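PDB 3EB7: insecticidal Delta-Endotoxin Cry8Ea1 from Bacillus Thuringiensis, which kills susceptible insect larvae, namely those of the underground pest Holotrichia parallela, probably by inserting into gut-cell membranes and forming pores, as in related three-domain Cry toxins. Local coordinates for residues L495-V501 with P552-A558; S483-L489 with Q559-S565; R500-C506 with N543-F549. One frame throughout, in Å; residues are numbered along the deposited sequence.

Contact 1: residues L495-V501 with P552-A558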
loop_
_atom_site.group_PDB
_atom_site.type_symbol
_atom_site.label_atom_id
_atom_site.label_comp_id
_atom_site.label_asym_id
_atom_site.label_seq_id
_atom_site.Cartn_x
_atom_site.Cartn_y
_atom_site.Cartn_z
ATOM N N LEU A 495 -30.763 5.935 2.332
ATOM C CA LEU A 495 -30.508 6.812 1.190
ATOM C C LEU A 495 -30.854 8.291 1.436
ATOM O O LEU A 495 -30.550 9.149 0.610
ATOM C CB LEU A 495 -31.238 6.302 -0.045
ATOM C CG LEU A 495 -30.510 5.307 -0.952
ATOM C CD1 LEU A 495 -31.510 4.773 -2.017
ATOM C CD2 LEU A 495 -29.266 5.921 -1.615
ATOM N N SER A 496 -31.480 8.552 2.582
ATOM C CA SER A 496 -31.926 9.869 2.983
ATOM C C SER A 496 -30.801 10.583 3.750
ATOM O O SER A 496 -30.917 11.758 4.065
ATOM C CB SER A 496 -33.192 9.749 3.853
ATOM O OG SER A 496 -32.941 8.960 5.006
ATOM N N GLN A 497 -29.725 9.844 4.041
ATOM C CA GLN A 497 -28.541 10.364 4.706
ATOM C C GLN A 497 -27.880 11.447 3.848
ATOM O O GLN A 497 -27.577 11.227 2.661
ATOM C CB GLN A 497 -27.559 9.218 4.941
ATOM C CG GLN A 497 -26.207 9.626 5.461
ATOM C CD GLN A 497 -26.301 10.092 6.858
ATOM O OE1 GLN A 497 -26.964 9.462 7.664
ATOM N NE2 GLN A 497 -25.657 11.220 7.172
ATOM N N LYS A 498 -27.675 12.621 4.450
ATOM C CA LYS A 498 -26.875 13.688 3.818
ATOM C C LYS A 498 -25.360 13.442 3.922
ATOM O O LYS A 498 -24.860 12.903 4.913
ATOM C CB LYS A 498 -27.178 15.051 4.456
ATOM C CG LYS A 498 -28.626 15.436 4.473
ATOM C CD LYS A 498 -29.130 15.656 3.077
ATOM C CE LYS A 498 -30.128 16.816 3.059
ATOM N NZ LYS A 498 -30.715 17.041 4.438
ATOM N N TYR A 499 -24.656 13.885 2.897
ATOM C CA TYR A 499 -23.223 13.819 2.840
ATOM C C TYR A 499 -22.725 15.170 2.347
ATOM O O TYR A 499 -23.381 15.836 1.544
ATOM C CB TYR A 499 -22.761 12.744 1.836
ATOM C CG TYR A 499 -23.074 11.316 2.233
ATOM C CD1 TYR A 499 -24.233 10.685 1.767
ATOM C CD2 TYR A 499 -22.220 10.603 3.090
ATOM C CE1 TYR A 499 -24.553 9.379 2.146
ATOM C CE2 TYR A 499 -22.521 9.298 3.478
ATOM C CZ TYR A 499 -23.695 8.688 2.995
ATOM O OH TYR A 499 -23.989 7.394 3.356
ATOM N N ARG A 500 -21.557 15.563 2.824
ATOM C CA ARG A 500 -20.787 16.579 2.141
ATOM C C ARG A 500 -19.489 15.913 1.736
ATOM O O ARG A 500 -19.157 14.828 2.230
ATOM C CB ARG A 500 -20.547 17.805 3.014
ATOM C CG ARG A 500 -19.611 17.575 4.153
ATOM C CD ARG A 500 -19.602 18.718 5.134
ATOM N NE ARG A 500 -18.457 18.684 6.037
ATOM C CZ ARG A 500 -17.189 18.865 5.658
ATOM N NH1 ARG A 500 -16.870 19.076 4.372
ATOM N NH2 ARG A 500 -16.221 18.835 6.566
ATOM N N VAL A 501 -18.769 16.595 0.858
ATOM C CA VAL A 501 -17.624 16.091 0.145
ATOM C C VAL A 501 -16.444 17.032 0.348
ATOM O O VAL A 501 -16.595 18.251 0.311
ATOM C CB VAL A 501 -17.941 16.048 -1.400
ATOM C CG1 VAL A 501 -16.687 15.986 -2.243
ATOM C CG2 VAL A 501 -18.833 14.867 -1.732
ATOM N N PRO A 552 -24.449 20.137 1.737
ATOM C CA PRO A 552 -24.584 18.700 1.572
ATOM C C PRO A 552 -25.474 18.329 0.377
ATOM O O PRO A 552 -25.911 19.213 -0.385
ATOM C CB PRO A 552 -25.217 18.267 2.880
ATOM C CG PRO A 552 -26.129 19.419 3.229
ATOM C CD PRO A 552 -25.387 20.667 2.750
ATOM N N PHE A 553 -25.708 17.025 0.206
ATOM C CA PHE A 553 -26.577 16.479 -0.817
ATOM C C PHE A 553 -26.866 15.042 -0.395
ATOM O O PHE A 553 -26.226 14.513 0.522
ATOM C CB PHE A 553 -25.898 16.494 -2.176
ATOM C CG PHE A 553 -24.669 15.572 -2.271
ATOM C CD1 PHE A 553 -24.799 14.239 -2.660
ATOM C CD2 PHE A 553 -23.393 16.049 -1.982
ATOM C CE1 PHE A 553 -23.681 13.415 -2.741
ATOM C CE2 PHE A 553 -22.309 15.240 -2.064
ATOM C CZ PHE A 553 -22.450 13.918 -2.438
ATOM N N THR A 554 -27.842 14.427 -1.057
ATOM C CA THR A 554 -28.123 13.009 -0.909
ATOM C C THR A 554 -27.857 12.280 -2.241
ATOM O O THR A 554 -27.916 12.885 -3.311
ATOM C CB THR A 554 -29.588 12.776 -0.496
ATOM O OG1 THR A 554 -30.428 13.392 -1.466
ATOM C CG2 THR A 554 -29.871 13.395 0.857
ATOM N N PHE A 555 -27.570 10.986 -2.167
ATOM C CA PHE A 555 -27.608 10.156 -3.354
ATOM C C PHE A 555 -29.042 9.848 -3.805
ATOM O O PHE A 555 -29.957 9.826 -3.012
ATOM C CB PHE A 555 -26.785 8.882 -3.133
ATOM C CG PHE A 555 -25.320 9.154 -2.976
ATOM C CD1 PHE A 555 -24.746 9.218 -1.708
ATOM C CD2 PHE A 555 -24.537 9.389 -4.084
ATOM C CE1 PHE A 555 -23.415 9.503 -1.553
ATOM C CE2 PHE A 555 -23.211 9.662 -3.950
ATOM C CZ PHE A 555 -22.636 9.728 -2.677
ATOM N N ASN A 556 -29.219 9.586 -5.084
ATOM C CA ASN A 556 -30.500 9.268 -5.673
ATOM C C ASN A 556 -30.879 7.799 -5.418
ATOM O O ASN A 556 -32.048 7.473 -5.131
ATOM C CB ASN A 556 -30.445 9.534 -7.183
ATOM C CG ASN A 556 -30.189 10.999 -7.533
ATOM O OD1 ASN A 556 -30.520 11.899 -6.768
ATOM N ND2 ASN A 556 -29.625 11.240 -8.722
ATOM N N GLN A 557 -29.903 6.904 -5.547
ATOM C CA GLN A 557 -30.192 5.486 -5.394
ATOM C C GLN A 557 -28.996 4.727 -4.854
ATOM O O GLN A 557 -27.926 5.335 -4.639
ATOM C CB GLN A 557 -30.737 4.875 -6.692
ATOM C CG GLN A 557 -29.734 4.489 -7.701
ATOM C CD GLN A 557 -29.432 5.571 -8.703
ATOM O OE1 GLN A 557 -29.214 6.727 -8.345
ATOM N NE2 GLN A 557 -29.393 5.196 -9.984
ATOM N N ALA A 558 -29.201 3.420 -4.614
ATOM C CA ALA A 558 -28.203 2.548 -3.997
ATOM C C ALA A 558 -26.948 2.434 -4.878
ATOM O O ALA A 558 -25.830 2.401 -4.383
ATOM C CB ALA A 558 -28.804 1.190 -3.698
HETATM O O HOH W 1 -27.976 9.726 0.592
#

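Contact 2: residues S483-L489 with Q559-S565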
loop_
_atom_site.group_PDB
_atom_site.type_symbol
_atom_site.label_atom_id
_atom_site.label_comp_id
_atom_site.label_asym_id
_atom_site.label_seq_id
_atom_site.Cartn_x
_atom_site.Cartn_y
_atom_site.Cartn_z
ATOM N N SER A 483 -12.314 16.027 -16.611
ATOM C CA SER A 483 -13.064 15.368 -15.557
ATOM C C SER A 483 -12.395 14.054 -15.192
ATOM O O SER A 483 -11.694 13.455 -16.013
ATOM C CB SER A 483 -14.476 15.079 -16.026
ATOM O OG SER A 483 -15.166 16.290 -16.237
ATOM N N THR A 484 -12.607 13.616 -13.956
ATOM C CA THR A 484 -12.299 12.252 -13.604
ATOM C C THR A 484 -13.278 11.394 -14.373
ATOM O O THR A 484 -14.195 11.914 -14.998
ATOM C CB THR A 484 -12.522 11.960 -12.103
ATOM O OG1 THR A 484 -13.903 12.170 -11.779
ATOM C CG2 THR A 484 -11.606 12.820 -11.220
ATOM N N GLY A 485 -13.082 10.075 -14.339
ATOM C CA GLY A 485 -14.109 9.158 -14.831
ATOM C C GLY A 485 -15.365 9.175 -13.958
ATOM O O GLY A 485 -15.410 9.797 -12.868
ATOM N N VAL A 486 -16.395 8.506 -14.461
ATOM C CA VAL A 486 -17.519 8.148 -13.649
ATOM C C VAL A 486 -17.063 7.115 -12.597
ATOM O O VAL A 486 -16.602 6.021 -12.952
ATOM C CB VAL A 486 -18.601 7.541 -14.524
ATOM C CG1 VAL A 486 -19.829 7.271 -13.696
ATOM C CG2 VAL A 486 -18.918 8.499 -15.691
ATOM N N ILE A 487 -17.143 7.510 -11.326
ATOM C CA ILE A 487 -16.882 6.634 -10.217
ATOM C C ILE A 487 -18.218 6.009 -9.800
ATOM O O ILE A 487 -19.170 6.718 -9.424
ATOM C CB ILE A 487 -16.260 7.356 -9.003
ATOM C CG1 ILE A 487 -14.990 8.098 -9.393
ATOM C CG2 ILE A 487 -16.032 6.357 -7.809
ATOM C CD1 ILE A 487 -14.462 8.948 -8.307
ATOM N N ARG A 488 -18.264 4.679 -9.893
ATOM C CA ARG A 488 -19.473 3.913 -9.611
ATOM C C ARG A 488 -19.486 3.494 -8.155
ATOM O O ARG A 488 -18.468 3.010 -7.629
ATOM C CB ARG A 488 -19.529 2.723 -10.551
ATOM C CG ARG A 488 -19.870 1.401 -9.871
ATOM C CD ARG A 488 -21.075 0.726 -10.564
ATOM N NE ARG A 488 -22.116 1.729 -10.824
ATOM C CZ ARG A 488 -23.013 2.114 -9.925
ATOM N NH1 ARG A 488 -23.005 1.555 -8.694
ATOM N NH2 ARG A 488 -23.911 3.048 -10.273
ATOM N N LEU A 489 -20.610 3.725 -7.491
ATOM C CA LEU A 489 -20.694 3.587 -6.035
ATOM C C LEU A 489 -21.836 2.683 -5.525
ATOM O O LEU A 489 -22.894 2.574 -6.154
ATOM C CB LEU A 489 -20.859 4.965 -5.396
ATOM C CG LEU A 489 -19.972 6.165 -5.743
ATOM C CD1 LEU A 489 -20.642 7.406 -5.142
ATOM C CD2 LEU A 489 -18.546 5.953 -5.192
ATOM N N GLN A 559 -27.155 2.423 -6.184
ATOM C CA GLN A 559 -26.085 2.356 -7.148
ATOM C C GLN A 559 -26.041 3.732 -7.790
ATOM O O GLN A 559 -26.851 4.018 -8.671
ATOM C CB GLN A 559 -26.400 1.294 -8.205
ATOM C CG GLN A 559 -26.057 -0.143 -7.799
ATOM C CD GLN A 559 -27.021 -0.709 -6.783
ATOM O OE1 GLN A 559 -28.165 -1.073 -7.135
ATOM N NE2 GLN A 559 -26.568 -0.811 -5.501
ATOM N N ASP A 560 -25.130 4.588 -7.317
ATOM C CA ASP A 560 -25.024 5.972 -7.784
ATOM C C ASP A 560 -23.619 6.261 -8.337
ATOM O O ASP A 560 -22.719 5.405 -8.282
ATOM C CB ASP A 560 -25.427 6.964 -6.663
ATOM C CG ASP A 560 -26.290 8.151 -7.180
ATOM O OD1 ASP A 560 -26.194 8.574 -8.346
ATOM O OD2 ASP A 560 -27.067 8.693 -6.400
ATOM N N THR A 561 -23.442 7.435 -8.927
ATOM C CA THR A 561 -22.157 7.781 -9.495
ATOM C C THR A 561 -21.697 9.091 -8.932
ATOM O O THR A 561 -22.506 9.860 -8.453
ATOM C CB THR A 561 -22.201 7.916 -11.012
ATOM O OG1 THR A 561 -23.211 8.849 -11.344
ATOM C CG2 THR A 561 -22.530 6.596 -11.670
ATOM N N LEU A 562 -20.380 9.310 -8.979
ATOM C CA LEU A 562 -19.768 10.577 -8.629
ATOM C C LEU A 562 -18.745 10.918 -9.702
ATOM O O LEU A 562 -18.160 10.037 -10.322
ATOM C CB LEU A 562 -19.109 10.449 -7.274
ATOM C CG LEU A 562 -19.420 11.422 -6.121
ATOM C CD1 LEU A 562 -20.876 11.936 -6.061
ATOM C CD2 LEU A 562 -19.030 10.742 -4.791
ATOM N N LYS A 563 -18.522 12.200 -9.938
ATOM C CA LYS A 563 -17.581 12.598 -10.976
ATOM C C LYS A 563 -17.090 13.988 -10.631
ATOM O O LYS A 563 -17.882 14.828 -10.238
ATOM C CB LYS A 563 -18.244 12.550 -12.375
ATOM C CG LYS A 563 -17.337 13.005 -13.526
ATOM C CD LYS A 563 -18.093 13.021 -14.817
ATOM C CE LYS A 563 -18.040 14.394 -15.396
ATOM N NZ LYS A 563 -19.200 14.814 -16.248
ATOM N N ILE A 564 -15.782 14.205 -10.744
ATOM C CA ILE A 564 -15.200 15.474 -10.385
ATOM C C ILE A 564 -14.769 16.143 -11.670
ATOM O O ILE A 564 -14.139 15.516 -12.533
ATOM C CB ILE A 564 -13.983 15.324 -9.400
ATOM C CG1 ILE A 564 -14.351 14.587 -8.092
ATOM C CG2 ILE A 564 -13.350 16.688 -9.077
ATOM C CD1 ILE A 564 -15.606 15.076 -7.393
ATOM N N SER A 565 -15.136 17.416 -11.809
ATOM C CA SER A 565 -14.764 18.204 -12.987
ATOM C C SER A 565 -13.919 19.400 -12.586
ATOM O O SER A 565 -14.251 20.091 -11.600
ATOM C CB SER A 565 -16.034 18.683 -13.694
ATOM O OG SER A 565 -16.741 17.572 -14.236
#

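Contact 3: residues R500-C506 with N543-F549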
loop_
_atom_site.group_PDB
_atom_site.type_symbol
_atom_site.label_atom_id
_atom_site.label_comp_id
_atom_site.label_asym_id
_atom_site.label_seq_id
_atom_site.Cartn_x
_atom_site.Cartn_y
_atom_site.Cartn_z
ATOM N N ARG A 500 -21.557 15.563 2.824
ATOM C CA ARG A 500 -20.787 16.579 2.141
ATOM C C ARG A 500 -19.489 15.913 1.736
ATOM O O ARG A 500 -19.157 14.828 2.230
ATOM C CB ARG A 500 -20.547 17.805 3.014
ATOM C CG ARG A 500 -19.611 17.575 4.153
ATOM C CD ARG A 500 -19.602 18.718 5.134
ATOM N NE ARG A 500 -18.457 18.684 6.037
ATOM C CZ ARG A 500 -17.189 18.865 5.658
ATOM N NH1 ARG A 500 -16.870 19.076 4.372
ATOM N NH2 ARG A 500 -16.221 18.835 6.566
ATOM N N VAL A 501 -18.769 16.595 0.858
ATOM C CA VAL A 501 -17.624 16.091 0.145
ATOM C C VAL A 501 -16.444 17.032 0.348
ATOM O O VAL A 501 -16.595 18.251 0.311
ATOM C CB VAL A 501 -17.941 16.048 -1.400
ATOM C CG1 VAL A 501 -16.687 15.986 -2.243
ATOM C CG2 VAL A 501 -18.833 14.867 -1.732
ATOM N N ARG A 502 -15.252 16.462 0.530
ATOM C CA ARG A 502 -14.030 17.221 0.363
ATOM C C ARG A 502 -13.075 16.413 -0.489
ATOM O O ARG A 502 -13.088 15.184 -0.455
ATOM C CB ARG A 502 -13.411 17.643 1.696
ATOM C CG ARG A 502 -13.298 16.539 2.717
ATOM C CD ARG A 502 -12.441 16.989 3.861
ATOM N NE ARG A 502 -12.036 15.815 4.583
ATOM C CZ ARG A 502 -12.042 15.678 5.904
ATOM N NH1 ARG A 502 -12.377 16.697 6.672
ATOM N NH2 ARG A 502 -11.665 14.519 6.444
ATOM N N ILE A 503 -12.267 17.116 -1.264
ATOM C CA ILE A 503 -11.435 16.499 -2.264
ATOM C C ILE A 503 -9.994 16.826 -1.953
ATOM O O ILE A 503 -9.655 17.980 -1.799
ATOM C CB ILE A 503 -11.812 16.990 -3.699
ATOM C CG1 ILE A 503 -13.237 16.565 -4.078
ATOM C CG2 ILE A 503 -10.871 16.418 -4.742
ATOM C CD1 ILE A 503 -14.188 17.675 -4.075
ATOM N N ARG A 504 -9.148 15.807 -1.848
ATOM C CA ARG A 504 -7.721 16.020 -1.620
ATOM C C ARG A 504 -7.023 16.273 -2.963
ATOM O O ARG A 504 -7.162 15.490 -3.909
ATOM C CB ARG A 504 -7.103 14.823 -0.877
ATOM C CG ARG A 504 -5.714 15.097 -0.297
ATOM C CD ARG A 504 -5.332 14.036 0.799
ATOM N NE ARG A 504 -3.985 14.283 1.321
ATOM C CZ ARG A 504 -3.005 13.385 1.372
ATOM N NH1 ARG A 504 -3.208 12.126 0.965
ATOM N NH2 ARG A 504 -1.811 13.742 1.845
ATOM N N TYR A 505 -6.296 17.385 -3.054
ATOM C CA TYR A 505 -5.672 17.767 -4.315
ATOM C C TYR A 505 -4.338 18.472 -4.129
ATOM O O TYR A 505 -3.988 18.874 -3.054
ATOM C CB TYR A 505 -6.606 18.651 -5.143
ATOM C CG TYR A 505 -6.661 20.087 -4.641
ATOM C CD1 TYR A 505 -7.548 20.453 -3.637
ATOM C CD2 TYR A 505 -5.790 21.072 -5.157
ATOM C CE1 TYR A 505 -7.606 21.769 -3.168
ATOM C CE2 TYR A 505 -5.828 22.380 -4.686
ATOM C CZ TYR A 505 -6.746 22.721 -3.700
ATOM O OH TYR A 505 -6.797 24.004 -3.221
ATOM N N CYS A 506 -3.601 18.606 -5.216
ATOM C CA CYS A 506 -2.433 19.441 -5.254
ATOM C C CYS A 506 -2.475 20.141 -6.627
ATOM O O CYS A 506 -2.714 19.471 -7.658
ATOM C CB CYS A 506 -1.181 18.579 -5.086
ATOM S SG CYS A 506 0.378 19.482 -5.314
ATOM N N ASN A 543 2.097 20.480 0.117
ATOM C CA ASN A 543 1.454 20.790 -1.145
ATOM C C ASN A 543 0.130 20.050 -1.361
ATOM O O ASN A 543 -0.537 20.269 -2.364
ATOM C CB ASN A 543 2.404 20.493 -2.319
ATOM C CG ASN A 543 3.725 21.278 -2.231
ATOM O OD1 ASN A 543 3.732 22.505 -2.067
ATOM N ND2 ASN A 543 4.835 20.572 -2.366
ATOM N N PHE A 544 -0.279 19.197 -0.428
ATOM C CA PHE A 544 -1.630 18.598 -0.521
ATOM C C PHE A 544 -2.641 19.312 0.327
ATOM O O PHE A 544 -2.358 19.614 1.482
ATOM C CB PHE A 544 -1.560 17.115 -0.190
ATOM C CG PHE A 544 -0.745 16.370 -1.180
ATOM C CD1 PHE A 544 0.596 16.133 -0.939
ATOM C CD2 PHE A 544 -1.312 15.980 -2.400
ATOM C CE1 PHE A 544 1.359 15.480 -1.887
ATOM C CE2 PHE A 544 -0.563 15.333 -3.348
ATOM C CZ PHE A 544 0.769 15.074 -3.106
ATOM N N LYS A 545 -3.804 19.630 -0.252
ATOM C CA LYS A 545 -4.823 20.401 0.468
ATOM C C LYS A 545 -6.206 19.861 0.160
ATOM O O LYS A 545 -6.370 19.053 -0.744
ATOM C CB LYS A 545 -4.752 21.899 0.104
ATOM C CG LYS A 545 -3.362 22.551 0.351
ATOM C CD LYS A 545 -3.437 23.904 1.066
ATOM C CE LYS A 545 -2.088 24.282 1.695
ATOM N NZ LYS A 545 -0.930 24.351 0.679
ATOM N N PHE A 546 -7.197 20.343 0.899
ATOM C CA PHE A 546 -8.583 19.951 0.710
ATOM C C PHE A 546 -9.399 21.021 -0.011
ATOM O O PHE A 546 -9.313 22.196 0.306
ATOM C CB PHE A 546 -9.249 19.620 2.053
ATOM C CG PHE A 546 -8.970 18.230 2.534
ATOM C CD1 PHE A 546 -9.371 17.122 1.776
ATOM C CD2 PHE A 546 -8.320 18.019 3.752
ATOM C CE1 PHE A 546 -9.115 15.813 2.203
ATOM C CE2 PHE A 546 -8.050 16.706 4.197
ATOM C CZ PHE A 546 -8.455 15.604 3.414
ATOM N N ALA A 547 -10.145 20.588 -1.018
ATOM C CA ALA A 547 -11.253 21.347 -1.549
ATOM C C ALA A 547 -12.488 20.841 -0.807
ATOM O O ALA A 547 -12.959 19.730 -1.071
ATOM C CB ALA A 547 -11.387 21.125 -3.042
ATOM N N SER A 548 -12.996 21.660 0.122
ATOM C CA SER A 548 -14.054 21.268 1.036
ATOM C C SER A 548 -15.328 22.112 0.835
ATOM O O SER A 548 -15.283 23.340 0.732
ATOM C CB SER A 548 -13.554 21.351 2.484
ATOM O OG SER A 548 -14.532 20.894 3.412
ATOM N N PHE A 549 -16.459 21.414 0.750
ATOM C CA PHE A 549 -17.765 22.004 0.624
ATOM C C PHE A 549 -18.547 21.677 1.888
ATOM O O PHE A 549 -18.442 20.556 2.401
ATOM C CB PHE A 549 -18.526 21.378 -0.535
ATOM C CG PHE A 549 -17.873 21.552 -1.873
ATOM C CD1 PHE A 549 -17.160 20.490 -2.451
ATOM C CD2 PHE A 549 -17.997 22.765 -2.588
ATOM C CE1 PHE A 549 -16.566 20.623 -3.706
ATOM C CE2 PHE A 549 -17.396 22.910 -3.869
ATOM C CZ PHE A 549 -16.680 21.828 -4.425
#

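Contact 1: residues L495-V501 with P552-A558
Three aromatic rings set the character of this contact in the C-terminal beta-sandwich domain, where the start of strand 498-507 meets the loop leading into strand 559-567. Y499 and F555 both take the m rotamer at chi1, which brings the edge of the F555 ring toward the Y499 face: an offset edge-to-face pair with centroids 5.5 Å apart and planes at 61°. F553 starts out pointing away, yet its p rotamer turns the ring back, so that CG2 of V501 meets its edge, 3.5 Å from CE2 of F553. K498 lays its CD 3.3 Å from CG2 of T554, and L495 (m, t) brings CD2 to 3.4 Å from O of Q557. The backbone adds one antiparallel bridge, Y499 N to F553 O and F553 N to Y499 O, both 2.9 Å. Next to it, a water fills the gap, donating to O of L495 and O of Q497 and accepting from N of F555. Ring packing, a hydrogen-bonded pair and a water bridge thus together fasten the loop to the strand.

Contact 2: residues S483-L489 with Q559-S565
This is antiparallel strand pairing within a five-strand sheet of the C-terminal domain, a beta sandwich in three-domain Cry toxins. Strand 482-491 runs beside strand 559-567, and a short loop interrupts the pairing. At one end, I487 and L562 exchange N-to-O bonds of 2.9 Å in both directions; L489 and D560 repeat the pattern, with L489 N to D560 O at 2.8 Å and D560 N to L489 O at 3.2 Å. Between them, R488 faces T561 as a non-hydrogen-bonded pair. Past V486 the register slips by one residue, and the T484 side chain bridges the break: its OG1 accepts from N of I564 at 3.0 Å and donates to O of G485 at 3.0 Å, while T484 N gives a 2.8 Å bond to O of I564. S483 and S565 then pair through their hydroxyls, OG to OG 2.9 Å.

The two faces differ. I487, L489 and L562 point into the sandwich, where CD1 of L489 comes within 3.7 Å of CD2 of L562 and strand 578-588 of the facing sheet supplies I583 and L585. D560 shares this face, its OD2 accepting from N of N556 and its OD1 from N of T561. The chemistry is a largely aliphatic inner face, a polar opposite face of S483, R488, T561 and S565, and a threonine hydroxyl standing in for a backbone acceptor where the strand breaks.

Contact 3: residues R500-C506 with N543-F549
At the apolar centre of this antiparallel strand pair of the C-terminal beta-sandwich domain, CB of I503 lies 4.2 Å from CB of A547. The edge of the Y505 ring comes up to the same alanine, CE1 of Y505 3.8 Å from CB of A547, and CD1 of I503 meets the edge of the F549 ring at CE1, 3.8 Å away. Antiparallel hydrogen bonds tie the two strands: I503 N to A547 O at 2.7 Å, A547 N to I503 O at 2.8 Å, and Y505 N to K545 O and K545 N to Y505 O, both 2.9 Å. On the other face R502 lies over F546, CD 3.8 Å and CZ 4.6 Å from the ring centroid, a CH-pi and cation-pi contact, while its guanidinium forms a salt bridge with E584. At the polar edge, NH1 of R500 donates to O of F549 (2.9 Å) and to OG of S548 (3.1 Å). Strand 498-507 is sandwiched edge to edge between 545-548 and 578-588; the I503 side packs on strands 511-517 and 520-527 of the facing sheet.

In the fold
All three contacts lie in the C-terminal domain, nested along the chain: contact 2 closes the longest loop, contact 1 falls inside it, and contact 3 inside contact 1. Contacts 1 and 3 share R500 and V501 on strand 498-507, their centres about 19 Å apart. Contact 2 belongs to the other sheet, its centre about 14 Å from contact 1 and about 16 Å from contact 3. The loop of contact 1 carries the chain from strand 545-548 to strand 559-567, from one sheet to the other, and its F555 touches L489, D560 and L562 of contact 2. Contacts 2 and 3 each pair strands within one sheet, whereas contact 1 ties down the loop that links the two.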